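Endo-beta-1,4-glucanase (Cryptopygus antarcticus, PDB 5H4U) hydrolyses internal beta-1,4-glucosidic linkages in cellulose, lichenan and barley glucan, releasing mainly cellobiose, cellotriose and cellotetraose from carboxymethylcellulose. Local coordinates at residues V123-T128 with N135-M140. Residues are numbered along the deposited sequence; the frame is centred on the assembly and turned at random.
Sequences VQVTNT and NHFDLM
The CD2 and CE2 atoms of the Phe137 ring meet one methyl from each of two valines, Val123 and Val125. CG2 of Val123 lies 4.0 Å from CD2 of Phe137, and CG2 of Val125 comes to 3.8 Å from CE2 of the same ring. Both methyls approach the ring obliquely, and Val125 crosses the phenylalanine side chain nearly at a right angle. The ring gets there because CG of Phe137 stands opposite its own carbonyl carbon (chi1 -83°), which swings the ring up against the two valines. Tyr107, meeting it edge-to-face, and Phe204 pack round the same ring, so the pair of valines forms part of a larger aromatic and aliphatic core.

At the other end of the contact, the extended CB-CG-SD run of Met140 (chi2 171°) places SD 3.6 Å from OG1 of Thr126, a van der Waals approach. No hydrogen bond joins the two segments: their axes pass 8.8 Å apart, and their N-to-C directions differ by 113°, so these strands meet through side chains across the interior. Strand 85-94 pairs with both, parallel to 120-128 and antiparallel to 135-140. Asp138, the inferred proton donor, alternates with the buried Phe137 and Leu139, and the Met140 side chain lies about 6 Å from that of Asp29, the inferred nucleophile. Such crossed strands, packed over a shared apolar interior beside the probable catalytic residues, are consistent with the six-stranded double-psi beta-barrel of glycosyl hydrolase family 45.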
loop_
_atom_site.group_PDB
_atom_site.type_symbol
_atom_site.label_atom_id
_atom_site.label_comp_id
_atom_site.label_asym_id
_atom_site.label_seq_id
_atom_site.Cartn_x
_atom_site.Cartn_y
_atom_site.Cartn_z
ATOM N N VAL A 123 8.896 -0.122 2.219
ATOM C CA VAL A 123 7.509 0.324 2.227
ATOM C C VAL A 123 7.290 1.225 3.428
ATOM O O VAL A 123 7.935 1.084 4.477
ATOM C CB VAL A 123 6.499 -0.854 2.221
ATOM C CG1 VAL A 123 6.685 -1.686 0.974
ATOM C CG2 VAL A 123 6.658 -1.712 3.447
ATOM N N GLN A 124 6.378 2.173 3.257
ATOM C CA GLN A 124 5.788 2.888 4.368
ATOM C C GLN A 124 4.397 2.330 4.633
ATOM O O GLN A 124 3.596 2.152 3.705
ATOM C CB GLN A 124 5.705 4.384 4.106
ATOM C CG GLN A 124 5.244 5.130 5.359
ATOM C CD GLN A 124 5.068 6.603 5.141
ATOM O OE1 GLN A 124 4.894 7.055 4.015
ATOM N NE2 GLN A 124 5.081 7.365 6.228
ATOM N N VAL A 125 4.126 2.052 5.904
ATOM C CA VAL A 125 2.853 1.488 6.313
ATOM C C VAL A 125 1.856 2.637 6.419
ATOM O O VAL A 125 2.104 3.630 7.118
ATOM C CB VAL A 125 3.003 0.737 7.640
ATOM C CG1 VAL A 125 1.644 0.306 8.189
ATOM C CG2 VAL A 125 3.961 -0.432 7.484
ATOM N N THR A 126 0.749 2.536 5.678
ATOM C CA THR A 126 -0.303 3.541 5.736
ATOM C C THR A 126 -1.646 2.969 6.198
ATOM O O THR A 126 -2.624 3.722 6.330
ATOM C CB THR A 126 -0.458 4.230 4.375
ATOM O OG1 THR A 126 -0.945 3.301 3.403
ATOM C CG2 THR A 126 0.897 4.724 3.928
ATOM N N ASN A 127 -1.719 1.668 6.469
ATOM C CA ASN A 127 -3.005 1.052 6.736
ATOM C C ASN A 127 -2.797 -0.171 7.599
ATOM O O ASN A 127 -1.737 -0.797 7.573
ATOM C CB ASN A 127 -3.706 0.641 5.437
ATOM C CG ASN A 127 -5.111 0.189 5.673
ATOM O OD1 ASN A 127 -5.948 0.956 6.156
ATOM N ND2 ASN A 127 -5.378 -1.073 5.392
ATOM N N THR A 128 -3.837 -0.546 8.318
ATOM C CA THR A 128 -3.826 -1.779 9.083
ATOM C C THR A 128 -4.702 -2.798 8.387
ATOM O O THR A 128 -5.861 -2.513 8.075
ATOM C CB THR A 128 -4.315 -1.565 10.513
ATOM O OG1 THR A 128 -3.399 -0.709 11.201
ATOM C CG2 THR A 128 -4.377 -2.900 11.220
ATOM N N ASN A 135 3.382 -11.671 11.269
ATOM C CA ASN A 135 3.742 -10.457 10.533
ATOM C C ASN A 135 3.270 -10.523 9.087
ATOM O O ASN A 135 3.765 -11.331 8.295
ATOM C CB ASN A 135 5.237 -10.202 10.598
ATOM C CG ASN A 135 5.729 -10.121 11.996
ATOM O OD1 ASN A 135 5.093 -9.469 12.833
ATOM N ND2 ASN A 135 6.890 -10.724 12.266
ATOM N N HIS A 136 2.353 -9.629 8.738
ATOM C CA HIS A 136 1.680 -9.674 7.454
ATOM C C HIS A 136 1.757 -8.286 6.843
ATOM O O HIS A 136 1.333 -7.314 7.475
ATOM C CB HIS A 136 0.218 -10.077 7.658
ATOM C CG HIS A 136 0.042 -11.449 8.230
ATOM N ND1 HIS A 136 -0.509 -12.498 7.526
ATOM C CD2 HIS A 136 0.349 -11.938 9.457
ATOM C CE1 HIS A 136 -0.541 -13.572 8.296
ATOM N NE2 HIS A 136 -0.024 -13.260 9.472
ATOM N N PHE A 137 2.266 -8.192 5.616
ATOM C CA PHE A 137 2.341 -6.925 4.893
ATOM C C PHE A 137 1.551 -7.088 3.606
ATOM O O PHE A 137 1.841 -7.983 2.808
ATOM C CB PHE A 137 3.787 -6.526 4.584
ATOM C CG PHE A 137 4.493 -5.834 5.716
ATOM C CD1 PHE A 137 4.951 -6.553 6.810
ATOM C CD2 PHE A 137 4.761 -4.474 5.659
ATOM C CE1 PHE A 137 5.621 -5.921 7.837
ATOM C CE2 PHE A 137 5.424 -3.834 6.688
ATOM C CZ PHE A 137 5.852 -4.547 7.779
ATOM N N ASP A 138 0.570 -6.221 3.397
ATOM C CA ASP A 138 -0.259 -6.236 2.192
ATOM C C ASP A 138 0.248 -5.094 1.333
ATOM O O ASP A 138 -0.016 -3.933 1.625
ATOM C CB ASP A 138 -1.746 -6.093 2.514
ATOM C CG ASP A 138 -2.182 -6.944 3.716
ATOM O OD1 ASP A 138 -1.741 -8.118 3.828
ATOM O OD2 ASP A 138 -2.989 -6.452 4.550
ATOM N N LEU A 139 1.037 -5.421 0.318
ATOM C CA LEU A 139 1.605 -4.394 -0.546
ATOM C C LEU A 139 0.519 -3.743 -1.393
ATOM O O LEU A 139 -0.308 -4.422 -2.002
ATOM C CB LEU A 139 2.708 -4.983 -1.443
ATOM C CG LEU A 139 4.038 -5.476 -0.845
ATOM C CD1 LEU A 139 3.865 -6.361 0.360
ATOM C CD2 LEU A 139 4.867 -6.208 -1.875
ATOM N N MET A 140 0.569 -2.426 -1.482
ATOM C CA MET A 140 -0.429 -1.683 -2.241
ATOM C C MET A 140 -0.004 -1.651 -3.709
ATOM O O MET A 140 0.893 -0.907 -4.099
ATOM C CB MET A 140 -0.595 -0.291 -1.644
ATOM C CG MET A 140 -1.554 -0.290 -0.476
ATOM S SD MET A 140 -1.669 1.242 0.490
ATOM C CE MET A 140 -2.896 2.118 -0.468
#